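Local structure of MHC class I antigen (Ctenopharyngodon idella, 5H5Z) at residues Gln51-Gly54 with Ala55-Asp59; Asp59-Thr62 with Gln63-Ile66. The protein probably presents peptides to T cells as the heavy chain of a fish MHC class I complex with beta-2-microglobulin. All coordinates share one frame; numbering follows the deposited sequence.

In the fold
Contacts 1 and 2 follow one another along the chain, with Asp-59 in both and their centres about 11 Å apart. Contact 1 holds the loop that follows helix 47-50 and the first turn of helix 55-82. Contact 2 is the next stretch of that helix. Together they cover the lead-in loop and the first turns of helix 55-82, the long helix of the alpha 1 domain and one wall of the peptide groove above the eight-stranded sheet. In contact 1, Glu-53 and Tyr-57 reach across to Tyr-170 and Tyr-167 at the end of helix 148-170, the other wall. In contact 2, Gln-61 binds the backbone of the bound peptide.

Contact 1: Gln51-Gly54 with Ala55-Asp59; sequences QNEG and ADYWD
Glu-53 lays its bent side chain across the Tyr-57 ring at about a right angle. Its CG sits over one face, 3.9 Å from the ring centroid and 19° off the normal, a CH-pi contact displaced toward the rim. The bend at chi2 (-67°) folds the carboxylate back over the tyrosine, and OE2 comes 3.5 Å from Tyr-57 CB. Carboxylate and ring planes are 26° apart. Glu-53 OE1 is hydrogen-bonded to Tyr-170 OH, and Tyr-57 OH to Tyr-167 OH. Both polar ends therefore meet helix 148-170 across the groove, at the end where helix 55-82, the long helix of the alpha 1 domain in the MHC class I platform, begins. Gly-54 is the N-cap residue of that helix. Its carbonyl O accepts a backbone bond from Trp-58 N at 3.1 Å. Trp-58 CD1 lies 3.2 Å from the same Gly-54 O, which stands oblique to the indole. One water in the plane of the indole edge accepts from Trp-58 NE1 at 2.7 Å. It donates to Glu-53 O at 2.9 Å, tying the loop carbonyl to the helix. Tyr-57 CD2 stands over the centre of one indole face, 3.5 Å above its plane.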
loop_
_atom_site.group_PDB
_atom_site.type_symbol
_atom_site.label_atom_id
_atom_site.label_comp_id
_atom_site.label_asym_id
_atom_site.label_seq_id
_atom_site.Cartn_x
_atom_site.Cartn_y
_atom_site.Cartn_z
ATOM N N GLN A 51 -2.369 -18.683 -13.743
ATOM C CA GLN A 51 -2.045 -20.079 -14.025
ATOM C C GLN A 51 -3.082 -21.051 -13.466
ATOM O O GLN A 51 -3.105 -22.229 -13.838
ATOM C CB GLN A 51 -0.660 -20.417 -13.474
ATOM C CG GLN A 51 0.483 -19.773 -14.245
ATOM C CD GLN A 51 1.851 -20.242 -13.786
ATOM O OE1 GLN A 51 2.097 -20.423 -12.592
ATOM N NE2 GLN A 51 2.755 -20.428 -14.737
ATOM N N ASN A 52 -3.948 -20.552 -12.588
ATOM C CA ASN A 52 -4.814 -21.422 -11.798
ATOM C C ASN A 52 -6.314 -21.165 -11.895
ATOM O O ASN A 52 -7.113 -21.997 -11.466
ATOM C CB ASN A 52 -4.352 -21.423 -10.347
ATOM C CG ASN A 52 -3.065 -22.190 -10.159
ATOM O OD1 ASN A 52 -3.056 -23.421 -10.216
ATOM N ND2 ASN A 52 -1.966 -21.471 -9.948
ATOM N N GLU A 53 -6.693 -20.016 -12.442
ATOM C CA GLU A 53 -8.090 -19.743 -12.756
ATOM C C GLU A 53 -8.178 -19.189 -14.168
ATOM O O GLU A 53 -7.179 -18.711 -14.716
ATOM C CB GLU A 53 -8.712 -18.763 -11.750
ATOM C CG GLU A 53 -8.784 -19.262 -10.310
ATOM C CD GLU A 53 -9.740 -20.427 -10.108
ATOM O OE1 GLU A 53 -9.694 -21.037 -9.023
ATOM O OE2 GLU A 53 -10.536 -20.737 -11.018
ATOM N N GLY A 54 -9.365 -19.266 -14.759
ATOM C CA GLY A 54 -9.557 -18.843 -16.136
ATOM C C GLY A 54 -10.867 -18.122 -16.365
ATOM O O GLY A 54 -11.406 -17.487 -15.453
ATOM N N ALA A 55 -11.379 -18.244 -17.587
ATOM C CA ALA A 55 -12.561 -17.511 -18.035
ATOM C C ALA A 55 -13.769 -17.627 -17.104
ATOM O O ALA A 55 -14.368 -16.612 -16.761
ATOM C CB ALA A 55 -12.933 -17.919 -19.452
ATOM N N ASP A 56 -14.114 -18.850 -16.694
ATOM C CA ASP A 56 -15.262 -19.083 -15.802
ATOM C C ASP A 56 -15.160 -18.304 -14.490
ATOM O O ASP A 56 -16.126 -17.660 -14.064
ATOM C CB ASP A 56 -15.440 -20.579 -15.507
ATOM C CG ASP A 56 -16.335 -21.281 -16.523
ATOM O OD1 ASP A 56 -16.568 -20.736 -17.626
ATOM O OD2 ASP A 56 -16.811 -22.394 -16.213
ATOM N N TYR A 57 -13.989 -18.368 -13.862
ATOM C CA TYR A 57 -13.714 -17.640 -12.624
ATOM C C TYR A 57 -13.877 -16.130 -12.807
ATOM O O TYR A 57 -14.563 -15.467 -12.022
ATOM C CB TYR A 57 -12.304 -17.974 -12.123
ATOM C CG TYR A 57 -11.847 -17.153 -10.932
ATOM C CD1 TYR A 57 -12.097 -17.580 -9.626
ATOM C CD2 TYR A 57 -11.147 -15.954 -11.111
ATOM C CE1 TYR A 57 -11.676 -16.830 -8.532
ATOM C CE2 TYR A 57 -10.727 -15.195 -10.028
ATOM C CZ TYR A 57 -10.992 -15.641 -8.738
ATOM O OH TYR A 57 -10.573 -14.897 -7.653
ATOM N N TRP A 58 -13.258 -15.597 -13.856
ATOM C CA TRP A 58 -13.273 -14.155 -14.098
ATOM C C TRP A 58 -14.640 -13.640 -14.546
ATOM O O TRP A 58 -15.033 -12.542 -14.161
ATOM C CB TRP A 58 -12.138 -13.747 -15.044
ATOM C CG TRP A 58 -10.799 -13.894 -14.372
ATOM C CD1 TRP A 58 -9.807 -14.783 -14.688
ATOM C CD2 TRP A 58 -10.327 -13.154 -13.240
ATOM N NE1 TRP A 58 -8.741 -14.627 -13.832
ATOM C CE2 TRP A 58 -9.033 -13.633 -12.935
ATOM C CE3 TRP A 58 -10.867 -12.122 -12.461
ATOM C CZ2 TRP A 58 -8.275 -13.123 -11.875
ATOM C CZ3 TRP A 58 -10.106 -11.607 -11.414
ATOM C CH2 TRP A 58 -8.826 -12.111 -11.130
ATOM N N ASP A 59 -15.383 -14.446 -15.304
ATOM C CA ASP A 59 -16.752 -14.074 -15.668
ATOM C C ASP A 59 -17.626 -13.924 -14.422
ATOM O O ASP A 59 -18.437 -12.997 -14.332
ATOM C CB ASP A 59 -17.370 -15.084 -16.645
ATOM C CG ASP A 59 -16.687 -15.076 -18.008
ATOM O OD1 ASP A 59 -15.963 -14.107 -18.321
ATOM O OD2 ASP A 59 -16.874 -16.045 -18.771
HETATM O O HOH W 1 -6.498 -15.945 -14.546
#

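Contact 2: Asp59-Thr62 with Gln63-Ile66; sequences DRQT and QVLI
Gln-61 and Leu-65 meet one helical turn apart, their side chains crossing obliquely. The amide nitrogen does the touching: Gln-61 NE2 is 3.5 Å from Leu-65 CD1. Leu-65 CG is as near to it. Gln-61 CG points opposite the backbone N (chi1 -168°), and a bend at chi2 (56°) then brings the amide nitrogen back against the leucine. NE2 is buried here with no polar partner in the model, while OE1 is hydrogen-bonded to the backbone of the bound peptide. That bond holds the oxygen end of the amide, while the nitrogen end lies against hydrocarbon. Val-64 adds to the same side, with CG1 4.0 Å from Gln-61 NE2.

On another face of the helix, Thr-62 CG2 packs against Ile-66 CD1 at 3.8 Å. Ile-66 CG1 comes 3.2 Å from Thr-62 O. Both pairs are spaced by the i to i+4 backbone bonds of an alpha helix. Ile-66 N reaches Thr-62 O at 2.9 Å, and Leu-65 N reaches Gln-61 O at 3.1 Å. Val-64 N and Gln-63 N bond likewise to Arg-60 O and Asp-59 O. This is helix 55-82, the long helix of the alpha 1 domain in the MHC class I platform, which walls one side of the peptide groove.

Further out, Thr-62 OG1 is hydrogen-bonded to Trp-58 O one turn back and to Ala-42 N, joining the helix to the loop that carries Ala-42. Leu-65 rests on Tyr-9 and Phe-35 of the sheet, and Gln-61 touches Tyr-7. Toward the groove, Arg-60 and Gln-61 each touch an aromatic side chain of the peptide, and Val-64 lies against its backbone.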
loop_
_atom_site.group_PDB
_atom_site.type_symbol
_atom_site.label_atom_id
_atom_site.label_comp_id
_atom_site.label_asym_id
_atom_site.label_seq_id
_atom_site.Cartn_x
_atom_site.Cartn_y
_atom_site.Cartn_z
ATOM N N ASP A 59 -15.383 -14.446 -15.304
ATOM C CA ASP A 59 -16.752 -14.074 -15.668
ATOM C C ASP A 59 -17.626 -13.924 -14.422
ATOM O O ASP A 59 -18.437 -12.997 -14.332
ATOM C CB ASP A 59 -17.370 -15.084 -16.645
ATOM C CG ASP A 59 -16.687 -15.076 -18.008
ATOM O OD1 ASP A 59 -15.963 -14.107 -18.321
ATOM O OD2 ASP A 59 -16.874 -16.045 -18.771
ATOM N N ARG A 60 -17.446 -14.838 -13.468
ATOM C CA ARG A 60 -18.176 -14.801 -12.203
ATOM C C ARG A 60 -17.774 -13.602 -11.352
ATOM O O ARG A 60 -18.634 -12.931 -10.775
ATOM C CB ARG A 60 -17.997 -16.113 -11.428
ATOM C CG ARG A 60 -19.156 -17.076 -11.637
ATOM C CD ARG A 60 -18.754 -18.542 -11.563
ATOM N NE ARG A 60 -19.843 -19.385 -12.054
ATOM C CZ ARG A 60 -20.065 -19.652 -13.342
ATOM N NH1 ARG A 60 -19.260 -19.153 -14.278
ATOM N NH2 ARG A 60 -21.094 -20.414 -13.698
ATOM N N GLN A 61 -16.473 -13.321 -11.301
ATOM C CA GLN A 61 -15.972 -12.171 -10.548
ATOM C C GLN A 61 -16.449 -10.848 -11.155
ATOM O O GLN A 61 -16.838 -9.929 -10.430
ATOM C CB GLN A 61 -14.443 -12.205 -10.437
ATOM C CG GLN A 61 -13.883 -11.207 -9.438
ATOM C CD GLN A 61 -14.479 -11.380 -8.053
ATOM O OE1 GLN A 61 -14.038 -12.229 -7.272
ATOM N NE2 GLN A 61 -15.494 -10.577 -7.746
ATOM N N THR A 62 -16.421 -10.774 -12.485
ATOM C CA THR A 62 -16.938 -9.631 -13.228
ATOM C C THR A 62 -18.413 -9.388 -12.885
ATOM O O THR A 62 -18.815 -8.252 -12.618
ATOM C CB THR A 62 -16.766 -9.834 -14.751
ATOM O OG1 THR A 62 -15.369 -9.845 -15.077
ATOM C CG2 THR A 62 -17.455 -8.726 -15.544
ATOM N N GLN A 63 -19.205 -10.459 -12.869
ATOM C CA GLN A 63 -20.629 -10.349 -12.567
ATOM C C GLN A 63 -20.896 -9.836 -11.150
ATOM O O GLN A 63 -21.768 -8.994 -10.954
ATOM C CB GLN A 63 -21.351 -11.681 -12.823
ATOM C CG GLN A 63 -22.811 -11.514 -13.207
ATOM C CD GLN A 63 -23.015 -10.619 -14.427
ATOM O OE1 GLN A 63 -24.040 -9.951 -14.542
ATOM N NE2 GLN A 63 -22.041 -10.598 -15.339
ATOM N N VAL A 64 -20.141 -10.341 -10.175
ATOM C CA VAL A 64 -20.261 -9.905 -8.782
ATOM C C VAL A 64 -19.972 -8.401 -8.671
ATOM O O VAL A 64 -20.713 -7.648 -8.014
ATOM C CB VAL A 64 -19.322 -10.723 -7.853
ATOM C CG1 VAL A 64 -19.235 -10.105 -6.463
ATOM C CG2 VAL A 64 -19.789 -12.166 -7.752
ATOM N N LEU A 65 -18.917 -7.960 -9.348
ATOM C CA LEU A 65 -18.472 -6.565 -9.237
ATOM C C LEU A 65 -19.286 -5.563 -10.055
ATOM O O LEU A 65 -19.351 -4.388 -9.689
ATOM C CB LEU A 65 -16.972 -6.445 -9.500
ATOM C CG LEU A 65 -16.149 -7.215 -8.454
ATOM C CD1 LEU A 65 -14.690 -7.370 -8.871
ATOM C CD2 LEU A 65 -16.272 -6.595 -7.064
ATOM N N ILE A 66 -19.917 -6.020 -11.143
ATOM C CA ILE A 66 -20.901 -5.186 -11.844
ATOM C C ILE A 66 -22.045 -4.899 -10.868
ATOM O O ILE A 66 -22.504 -3.756 -10.753
ATOM C CB ILE A 66 -21.430 -5.839 -13.144
ATOM C CG1 ILE A 66 -20.339 -5.884 -14.220
ATOM C CG2 ILE A 66 -22.629 -5.069 -13.685
ATOM C CD1 ILE A 66 -20.676 -6.791 -15.395
#